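Local coordinates for DUF5751 domain-containing protein (Sulfolobus tokodaii, PDB 2RBG) that is of unknown function, a small DUF5751-family protein from a thermophilic archaeon built as a parallel alpha/beta fold with a Rossmann-like strand order, at residues D15-Y20 with V40-Q45; R22-D27 with T36-F41; K80-S85 with N108-I113. One frame throughout, in Å; residues are numbered along the deposited sequence.

Contact 1 (D15-Y20 with V40-Q45)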
loop_
_atom_site.group_PDB
_atom_site.type_symbol
_atom_site.label_atom_id
_atom_site.label_comp_id
_atom_site.label_asym_id
_atom_site.label_seq_id
_atom_site.Cartn_x
_atom_site.Cartn_y
_atom_site.Cartn_z
ATOM N N ASP A 15 13.975 11.819 -9.343
ATOM C CA ASP A 15 12.778 12.644 -9.459
ATOM C C ASP A 15 11.705 12.297 -8.428
ATOM O O ASP A 15 10.739 13.038 -8.266
ATOM C CB ASP A 15 12.190 12.525 -10.869
ATOM C CG ASP A 15 11.465 11.213 -11.090
ATOM O OD1 ASP A 15 11.979 10.164 -10.646
ATOM O OD2 ASP A 15 10.383 11.227 -11.717
ATOM N N ASN A 16 11.879 11.178 -7.731
ATOM C CA ASN A 16 10.906 10.744 -6.732
ATOM C C ASN A 16 11.257 11.052 -5.277
ATOM O O ASN A 16 10.425 10.856 -4.394
ATOM C CB ASN A 16 10.652 9.237 -6.855
ATOM C CG ASN A 16 9.615 8.899 -7.908
ATOM O OD1 ASN A 16 8.567 9.538 -7.989
ATOM N ND2 ASN A 16 9.895 7.875 -8.707
ATOM N N PHE A 17 12.466 11.538 -5.017
ATOM C CA PHE A 17 12.864 11.819 -3.638
ATOM C C PHE A 17 11.950 12.765 -2.869
ATOM O O PHE A 17 11.545 12.464 -1.748
ATOM C CB PHE A 17 14.302 12.350 -3.583
ATOM C CG PHE A 17 15.346 11.287 -3.752
ATOM C CD1 PHE A 17 15.327 10.144 -2.957
ATOM C CD2 PHE A 17 16.351 11.423 -4.706
ATOM C CE1 PHE A 17 16.292 9.149 -3.110
ATOM C CE2 PHE A 17 17.319 10.437 -4.867
ATOM C CZ PHE A 17 17.291 9.298 -4.068
ATOM N N GLU A 18 11.621 13.908 -3.458
ATOM C CA GLU A 18 10.763 14.863 -2.772
ATOM C C GLU A 18 9.435 14.252 -2.340
ATOM O O GLU A 18 9.045 14.371 -1.179
ATOM C CB GLU A 18 10.521 16.091 -3.656
ATOM C CG GLU A 18 11.774 16.930 -3.866
ATOM C CD GLU A 18 11.524 18.176 -4.693
ATOM O OE1 GLU A 18 10.698 19.018 -4.279
ATOM O OE2 GLU A 18 12.160 18.314 -5.758
ATOM N N ASN A 19 8.751 13.586 -3.265
ATOM C CA ASN A 19 7.463 12.974 -2.952
ATOM C C ASN A 19 7.573 11.838 -1.941
ATOM O O ASN A 19 6.761 11.741 -1.017
ATOM C CB ASN A 19 6.787 12.450 -4.224
ATOM C CG ASN A 19 6.414 13.558 -5.188
ATOM O OD1 ASN A 19 5.910 14.606 -4.785
ATOM N ND2 ASN A 19 6.646 13.325 -6.476
ATOM N N TYR A 20 8.570 10.976 -2.108
ATOM C CA TYR A 20 8.731 9.860 -1.184
ATOM C C TYR A 20 9.157 10.259 0.222
ATOM O O TYR A 20 8.733 9.633 1.187
ATOM C CB TYR A 20 9.714 8.823 -1.734
ATOM C CG TYR A 20 9.075 7.803 -2.656
ATOM C CD1 TYR A 20 8.602 8.171 -3.915
ATOM C CD2 TYR A 20 8.956 6.467 -2.272
ATOM C CE1 TYR A 20 8.034 7.230 -4.773
ATOM C CE2 TYR A 20 8.391 5.517 -3.121
ATOM C CZ TYR A 20 7.934 5.909 -4.374
ATOM O OH TYR A 20 7.403 4.973 -5.235
ATOM N N VAL A 40 19.385 5.239 2.039
ATOM C CA VAL A 40 19.029 5.493 0.655
ATOM C C VAL A 40 19.995 4.818 -0.305
ATOM O O VAL A 40 21.201 5.048 -0.248
ATOM C CB VAL A 40 19.036 7.007 0.374
ATOM C CG1 VAL A 40 18.444 7.290 -0.999
ATOM C CG2 VAL A 40 18.273 7.741 1.467
ATOM N N PHE A 41 19.455 3.985 -1.186
ATOM C CA PHE A 41 20.265 3.280 -2.168
ATOM C C PHE A 41 20.140 4.075 -3.458
ATOM O O PHE A 41 19.145 3.981 -4.176
ATOM C CB PHE A 41 19.742 1.853 -2.289
ATOM C CG PHE A 41 19.798 1.104 -0.988
ATOM C CD1 PHE A 41 20.988 0.522 -0.556
ATOM C CD2 PHE A 41 18.688 1.064 -0.147
ATOM C CE1 PHE A 41 21.076 -0.081 0.697
ATOM C CE2 PHE A 41 18.765 0.463 1.109
ATOM C CZ PHE A 41 19.964 -0.110 1.532
ATOM N N THR A 42 21.165 4.881 -3.724
ATOM C CA THR A 42 21.173 5.763 -4.881
ATOM C C THR A 42 22.604 6.076 -5.305
ATOM O O THR A 42 23.551 5.783 -4.582
ATOM C CB THR A 42 20.466 7.089 -4.513
ATOM O OG1 THR A 42 20.479 7.982 -5.631
ATOM C CG2 THR A 42 21.174 7.749 -3.334
ATOM N N GLU A 43 22.750 6.679 -6.480
ATOM C CA GLU A 43 24.066 7.056 -6.988
ATOM C C GLU A 43 24.282 8.552 -6.769
ATOM O O GLU A 43 25.353 9.087 -7.053
ATOM C CB GLU A 43 24.176 6.729 -8.480
ATOM C CG GLU A 43 24.007 5.253 -8.813
ATOM C CD GLU A 43 25.008 4.369 -8.088
ATOM O OE1 GLU A 43 26.219 4.667 -8.156
ATOM O OE2 GLU A 43 24.585 3.377 -7.453
ATOM N N ILE A 44 23.253 9.219 -6.254
ATOM C CA ILE A 44 23.304 10.654 -5.999
ATOM C C ILE A 44 24.164 10.967 -4.769
ATOM O O ILE A 44 24.339 10.117 -3.896
ATOM C CB ILE A 44 21.869 11.201 -5.796
ATOM C CG1 ILE A 44 21.770 12.633 -6.315
ATOM C CG2 ILE A 44 21.479 11.132 -4.325
ATOM C CD1 ILE A 44 20.349 13.165 -6.330
ATOM N N GLN A 45 24.705 12.184 -4.703
ATOM C CA GLN A 45 25.540 12.591 -3.572
ATOM C C GLN A 45 24.713 13.160 -2.425
ATOM O O GLN A 45 23.623 13.692 -2.636
ATOM C CB GLN A 45 26.576 13.625 -4.019
ATOM C CG GLN A 45 27.694 13.059 -4.880
ATOM C CD GLN A 45 28.581 12.092 -4.117
ATOM O OE1 GLN A 45 29.175 12.449 -3.101
ATOM N NE2 GLN A 45 28.675 10.861 -4.609
#
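F17 swings its ring away from its own carbonyl carbon (chi1 -77°) and T42 sets OG1 anti to the backbone N (chi1 179°); together these torsions place the ring edge against the threonine hydroxyl. The setting is a beta-alpha-beta unit: F17 lies on the crossover helix 17-31, and V40-Q45 covers the last two residues of strand 35-41 and the loop leading toward helix 46-52. The CA atoms of F17 and V40 stand 9.8 Å apart, so side chains alone close the gap. V40 comes at F17 from the opposing direction, and its CG1 packs at 3.5 Å from F17 CE1, an approach oblique to the ring. T42 meets the ring differently: its CB lies in plane at the ring edge, and OG1 sits near that plane, 3.8 Å from F17 CZ. I44 adds a more distant contact, with CG2 at 4.3 Å from F17 CE2, again oblique. The same ring also touches L49 and L52 of helix 46-52 and V12. T42 OG1 accepts a bond from the amide of I44, two residues on, forming an ST turn just after the strand, consistent with I44 pointing toward the phenyl ring. A valine in place of T42 would probably leave the I44 amide without its acceptor and let the loop slacken where it lines the ring edge. Backbone hydrogen bonding of T42 with W70 ties the same residue to strand 64-70. The turn bond is nearly straight, with I44 N 3.1 Å from T42 OG1 and an N-H...O angle of 170°.

Contact 2 (R22-D27 with T36-F41); sequences RKIFLD and TTINVF
I38 supplies the strand side of every apolar contact here, and one atom, CD1, does the touching. It lies 4.4 Å from I24 CG2 and, independently, 4.4 Å from F25 CZ, so the methyl addresses two consecutive helix residues at once. Both separations are at the long end of van der Waals packing, which makes this a loose apolar seam. The extended chain of I38 (chi2 172°) carries CD1 out from the strand to the helix, while I24 offers its short CG2 branch. F25 reaches the strand differently: its CB does not point at the strand, but the far end of the ring swings nearer, and I38 CD1 meets that end obliquely. T36 CG2 shares the strand face but stays 4.9 Å from F25 CE1, beyond packing distance. The space between helix and strand is shared with F21, which touches both I38 and V40, and the ring of F25 also packs on N60 and I63.

Helix and strand belong to the right-handed beta-alpha-beta crossover usual in parallel alpha/beta folds, strand 6-11, helix 17-31, strand 35-41, with the helix lying over the sheet. The CA atoms of I24 and I38 are 9.1 Å apart, and those of F25 and T36 are 9.2 Å apart, a spacing bridged by the side chains of I38, I24 and F25.

Polar interactions run within each element or outward, and none spans the two segments. In the helix, D27 N bonds to K23 O at 3.0 Å. The buried hydroxyl of T36 is met by I6 O and T8 OG1 of the adjacent strand, and D27 OD2 by Y93 OH. K23 makes a cation-pi contact with F121 and a salt bridge to D76 of the second subunit.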
loop_
_atom_site.group_PDB
_atom_site.type_symbol
_atom_site.label_atom_id
_atom_site.label_comp_id
_atom_site.label_asym_id
_atom_site.label_seq_id
_atom_site.Cartn_x
_atom_site.Cartn_y
_atom_site.Cartn_z
ATOM N N ARG A 22 8.240 12.769 1.747
ATOM C CA ARG A 22 7.056 13.308 2.394
ATOM C C ARG A 22 6.340 12.112 3.028
ATOM O O ARG A 22 5.809 12.205 4.135
ATOM C CB ARG A 22 6.154 14.001 1.367
ATOM C CG ARG A 22 4.886 14.594 1.964
ATOM C CD ARG A 22 4.055 15.355 0.934
ATOM N NE ARG A 22 4.643 16.639 0.550
ATOM C CZ ARG A 22 4.016 17.542 -0.200
ATOM N NH1 ARG A 22 2.788 17.297 -0.642
ATOM N NH2 ARG A 22 4.608 18.691 -0.507
ATOM N N LYS A 23 6.344 10.981 2.326
ATOM C CA LYS A 23 5.708 9.767 2.833
ATOM C C LYS A 23 6.468 9.229 4.041
ATOM O O LYS A 23 5.873 8.829 5.039
ATOM C CB LYS A 23 5.675 8.677 1.756
ATOM C CG LYS A 23 4.775 8.962 0.563
ATOM C CD LYS A 23 4.739 7.752 -0.372
ATOM C CE LYS A 23 3.694 7.918 -1.459
ATOM N NZ LYS A 23 2.322 8.017 -0.884
ATOM N N ILE A 24 7.794 9.212 3.941
ATOM C CA ILE A 24 8.622 8.709 5.025
ATOM C C ILE A 24 8.274 9.341 6.367
ATOM O O ILE A 24 8.059 8.640 7.351
ATOM C CB ILE A 24 10.120 8.946 4.730
ATOM C CG1 ILE A 24 10.559 8.030 3.581
ATOM C CG2 ILE A 24 10.957 8.684 5.988
ATOM C CD1 ILE A 24 11.962 8.295 3.077
ATOM N N PHE A 25 8.209 10.666 6.413
ATOM C CA PHE A 25 7.910 11.322 7.678
ATOM C C PHE A 25 6.471 11.139 8.148
ATOM O O PHE A 25 6.209 11.130 9.350
ATOM C CB PHE A 25 8.317 12.796 7.601
ATOM C CG PHE A 25 9.813 12.993 7.615
ATOM C CD1 PHE A 25 10.554 12.685 8.757
ATOM C CD2 PHE A 25 10.487 13.413 6.475
ATOM C CE1 PHE A 25 11.946 12.790 8.758
ATOM C CE2 PHE A 25 11.879 13.520 6.463
ATOM C CZ PHE A 25 12.609 13.206 7.610
ATOM N N LEU A 26 5.538 10.977 7.214
ATOM C CA LEU A 26 4.150 10.737 7.589
ATOM C C LEU A 26 4.116 9.403 8.340
ATOM O O LEU A 26 3.491 9.276 9.392
ATOM C CB LEU A 26 3.256 10.627 6.349
ATOM C CG LEU A 26 2.355 11.802 5.964
ATOM C CD1 LEU A 26 3.200 12.980 5.583
ATOM C CD2 LEU A 26 1.463 11.410 4.799
ATOM N N ASP A 27 4.808 8.410 7.793
ATOM C CA ASP A 27 4.838 7.089 8.400
ATOM C C ASP A 27 5.624 7.051 9.705
ATOM O O ASP A 27 5.202 6.406 10.667
ATOM C CB ASP A 27 5.394 6.060 7.412
ATOM C CG ASP A 27 4.451 5.806 6.250
ATOM O OD1 ASP A 27 3.225 5.747 6.488
ATOM O OD2 ASP A 27 4.929 5.656 5.107
ATOM N N THR A 36 14.539 7.886 13.371
ATOM C CA THR A 36 14.590 6.955 12.256
ATOM C C THR A 36 15.969 7.029 11.626
ATOM O O THR A 36 16.587 8.096 11.580
ATOM C CB THR A 36 13.524 7.269 11.169
ATOM O OG1 THR A 36 13.600 6.284 10.129
ATOM C CG2 THR A 36 13.750 8.650 10.562
ATOM N N THR A 37 16.470 5.884 11.186
ATOM C CA THR A 37 17.763 5.840 10.522
ATOM C C THR A 37 17.401 5.509 9.080
ATOM O O THR A 37 16.927 4.411 8.773
ATOM C CB THR A 37 18.695 4.771 11.153
ATOM O OG1 THR A 37 19.918 4.711 10.411
ATOM C CG2 THR A 37 18.033 3.405 11.178
ATOM N N ILE A 38 17.589 6.497 8.213
ATOM C CA ILE A 38 17.241 6.392 6.801
ATOM C C ILE A 38 18.397 5.941 5.921
ATOM O O ILE A 38 19.472 6.542 5.929
ATOM C CB ILE A 38 16.722 7.747 6.291
ATOM C CG1 ILE A 38 15.603 8.239 7.211
ATOM C CG2 ILE A 38 16.225 7.621 4.859
ATOM C CD1 ILE A 38 15.139 9.649 6.917
ATOM N N ASN A 39 18.154 4.887 5.150
ATOM C CA ASN A 39 19.161 4.331 4.254
ATOM C C ASN A 39 18.672 4.440 2.823
ATOM O O ASN A 39 17.682 3.815 2.441
ATOM C CB ASN A 39 19.425 2.875 4.628
ATOM C CG ASN A 39 20.098 2.749 5.974
ATOM O OD1 ASN A 39 21.324 2.810 6.079
ATOM N ND2 ASN A 39 19.299 2.601 7.020
ATOM N N VAL A 40 19.385 5.239 2.039
ATOM C CA VAL A 40 19.029 5.493 0.655
ATOM C C VAL A 40 19.995 4.818 -0.305
ATOM O O VAL A 40 21.201 5.048 -0.248
ATOM C CB VAL A 40 19.036 7.007 0.374
ATOM C CG1 VAL A 40 18.444 7.290 -0.999
ATOM C CG2 VAL A 40 18.273 7.741 1.467
ATOM N N PHE A 41 19.455 3.985 -1.186
ATOM C CA PHE A 41 20.265 3.280 -2.168
ATOM C C PHE A 41 20.140 4.075 -3.458
ATOM O O PHE A 41 19.145 3.981 -4.176
ATOM C CB PHE A 41 19.742 1.853 -2.289
ATOM C CG PHE A 41 19.798 1.104 -0.988
ATOM C CD1 PHE A 41 20.988 0.522 -0.556
ATOM C CD2 PHE A 41 18.688 1.064 -0.147
ATOM C CE1 PHE A 41 21.076 -0.081 0.697
ATOM C CE2 PHE A 41 18.765 0.463 1.109
ATOM C CZ PHE A 41 19.964 -0.110 1.532
#

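Contact 3 (K80-S85 with N108-I113)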
loop_
_atom_site.group_PDB
_atom_site.type_symbol
_atom_site.label_atom_id
_atom_site.label_comp_id
_atom_site.label_asym_id
_atom_site.label_seq_id
_atom_site.Cartn_x
_atom_site.Cartn_y
_atom_site.Cartn_z
ATOM N N LYS A 80 26.016 -5.173 6.913
ATOM C CA LYS A 80 26.965 -5.437 7.992
ATOM C C LYS A 80 26.758 -4.431 9.120
ATOM O O LYS A 80 26.679 -4.804 10.291
ATOM C CB LYS A 80 28.407 -5.355 7.482
ATOM C CG LYS A 80 29.457 -5.635 8.558
ATOM C CD LYS A 80 29.279 -7.020 9.162
ATOM C CE LYS A 80 30.263 -7.265 10.300
ATOM N NZ LYS A 80 30.119 -8.639 10.870
ATOM N N ASN A 81 26.665 -3.153 8.765
ATOM C CA ASN A 81 26.459 -2.102 9.753
ATOM C C ASN A 81 25.144 -2.292 10.502
ATOM O O ASN A 81 25.021 -1.901 11.662
ATOM C CB ASN A 81 26.463 -0.730 9.076
ATOM C CG ASN A 81 27.847 -0.309 8.607
ATOM O OD1 ASN A 81 28.814 -1.062 8.727
ATOM N ND2 ASN A 81 27.944 0.903 8.070
ATOM N N LEU A 82 24.162 -2.882 9.830
ATOM C CA LEU A 82 22.855 -3.115 10.441
ATOM C C LEU A 82 22.982 -3.970 11.705
ATOM O O LEU A 82 22.170 -3.861 12.626
ATOM C CB LEU A 82 21.923 -3.797 9.434
ATOM C CG LEU A 82 20.469 -4.016 9.869
ATOM C CD1 LEU A 82 19.843 -2.691 10.277
ATOM C CD2 LEU A 82 19.687 -4.650 8.726
ATOM N N GLU A 83 24.011 -4.811 11.753
ATOM C CA GLU A 83 24.223 -5.666 12.918
ATOM C C GLU A 83 24.406 -4.857 14.200
ATOM O O GLU A 83 24.103 -5.343 15.290
ATOM C CB GLU A 83 25.449 -6.559 12.714
ATOM C CG GLU A 83 25.332 -7.510 11.539
ATOM C CD GLU A 83 26.509 -8.459 11.438
ATOM O OE1 GLU A 83 27.483 -8.284 12.197
ATOM O OE2 GLU A 83 26.463 -9.378 10.594
ATOM N N LYS A 84 24.896 -3.627 14.070
ATOM C CA LYS A 84 25.132 -2.766 15.230
ATOM C C LYS A 84 24.069 -1.686 15.439
ATOM O O LYS A 84 24.128 -0.934 16.411
ATOM C CB LYS A 84 26.494 -2.076 15.104
ATOM C CG LYS A 84 27.694 -3.003 15.101
ATOM C CD LYS A 84 28.978 -2.204 14.905
ATOM C CE LYS A 84 30.205 -3.098 14.935
ATOM N NZ LYS A 84 30.368 -3.773 16.250
ATOM N N SER A 85 23.108 -1.607 14.528
ATOM C CA SER A 85 22.063 -0.593 14.609
ATOM C C SER A 85 20.862 -1.053 15.422
ATOM O O SER A 85 20.291 -2.110 15.160
ATOM C CB SER A 85 21.611 -0.201 13.198
ATOM O OG SER A 85 20.666 0.855 13.235
ATOM N N ASN A 108 16.597 -10.228 2.605
ATOM C CA ASN A 108 17.804 -10.529 3.370
ATOM C C ASN A 108 17.921 -9.831 4.723
ATOM O O ASN A 108 18.946 -9.950 5.391
ATOM C CB ASN A 108 19.052 -10.224 2.537
ATOM C CG ASN A 108 19.243 -11.205 1.397
ATOM O OD1 ASN A 108 18.498 -11.195 0.415
ATOM N ND2 ASN A 108 20.244 -12.067 1.526
ATOM N N LEU A 109 16.887 -9.104 5.129
ATOM C CA LEU A 109 16.921 -8.424 6.422
ATOM C C LEU A 109 16.676 -9.436 7.528
ATOM O O LEU A 109 16.074 -10.484 7.294
ATOM C CB LEU A 109 15.838 -7.347 6.500
ATOM C CG LEU A 109 15.953 -6.136 5.577
ATOM C CD1 LEU A 109 14.699 -5.281 5.716
ATOM C CD2 LEU A 109 17.196 -5.330 5.928
ATOM N N PRO A 110 17.141 -9.137 8.752
ATOM C CA PRO A 110 16.940 -10.049 9.880
ATOM C C PRO A 110 15.451 -10.325 10.086
ATOM O O PRO A 110 14.609 -9.454 9.856
ATOM C CB PRO A 110 17.549 -9.286 11.052
ATOM C CG PRO A 110 18.650 -8.507 10.401
ATOM C CD PRO A 110 17.980 -7.992 9.146
ATOM N N THR A 111 15.134 -11.536 10.525
ATOM C CA THR A 111 13.753 -11.934 10.757
ATOM C C THR A 111 12.984 -10.953 11.642
ATOM O O THR A 111 11.873 -10.543 11.306
ATOM C CB THR A 111 13.692 -13.323 11.416
ATOM O OG1 THR A 111 14.329 -14.282 10.565
ATOM C CG2 THR A 111 12.249 -13.737 11.650
ATOM N N ALA A 112 13.580 -10.584 12.771
ATOM C CA ALA A 112 12.941 -9.672 13.714
ATOM C C ALA A 112 12.578 -8.324 13.101
ATOM O O ALA A 112 11.579 -7.713 13.477
ATOM C CB ALA A 112 13.842 -9.464 14.929
ATOM N N ILE A 113 13.386 -7.861 12.155
ATOM C CA ILE A 113 13.129 -6.577 11.515
ATOM C C ILE A 113 11.977 -6.677 10.522
ATOM O O ILE A 113 11.089 -5.824 10.501
ATOM C CB ILE A 113 14.392 -6.052 10.805
ATOM C CG1 ILE A 113 15.490 -5.807 11.846
ATOM C CG2 ILE A 113 14.076 -4.763 10.057
ATOM C CD1 ILE A 113 16.765 -5.214 11.288
#
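L82 is the bump of this contact: its CD2 methyl presses into a shallow hollow formed by L109, P110 and I113. The hollow lies over one face of the parallel sheet of an alpha/beta fold, where helix 75-82 and the turn after it meet the loop that joins helix 99-107 to the short helix 111-114. Three atoms make its rim. L109 CD2 and P110 CD each lie 3.8 Å from L82 CD2, and I113 CD1 is 3.9 Å from it, so the methyl is cupped from one side by three carbons.

The shapes differ round that rim. I113 reaches tip to tip with the leucine, P110 presents the CD corner of its ring to the leucine methyl, and L109 crosses the leucine at about a right angle, offering the end of its branch. I113 CD1 also comes to 4.1 Å from L82 CD1, which places it beside the leucine fork. With chi1 at -175°, L82 extends CG clear of its own backbone N and out toward the hollow. The sheet supplies a floor: L82 and I113 both touch L7, while L109 rests on L9 and L90.

Outside the apolar patch, the backbone turns sharply. L82 to S85 forms a type I beta turn, and nearby K80 and E83 are joined by a salt bridge, in which K80 NZ approaches E83 OE1 at 3.0 Å from above the carboxylate plane.

Contacts 1 and 2 are successive levels of one helix-on-strand interface: both pair helix 17-31 with strand 35-41, they share V40 and F41, and their centres are about 11 Å apart. Contact 3 lies across the sheet, about 17 Å from contact 2 and about 22 Å from contact 1 between centres, on the other side of the chain's centre from contact 1. The division is consistent with alternation along strand 35-41, since I38 and V40 face helix 17-31 while T37 turns the other way; its CG2 lies 4.2 Å from S85 OG, where contacts 2 and 3 touch. Contacts 1 and 3 come no nearer than about 7 Å between atoms. No active site or ligand is known.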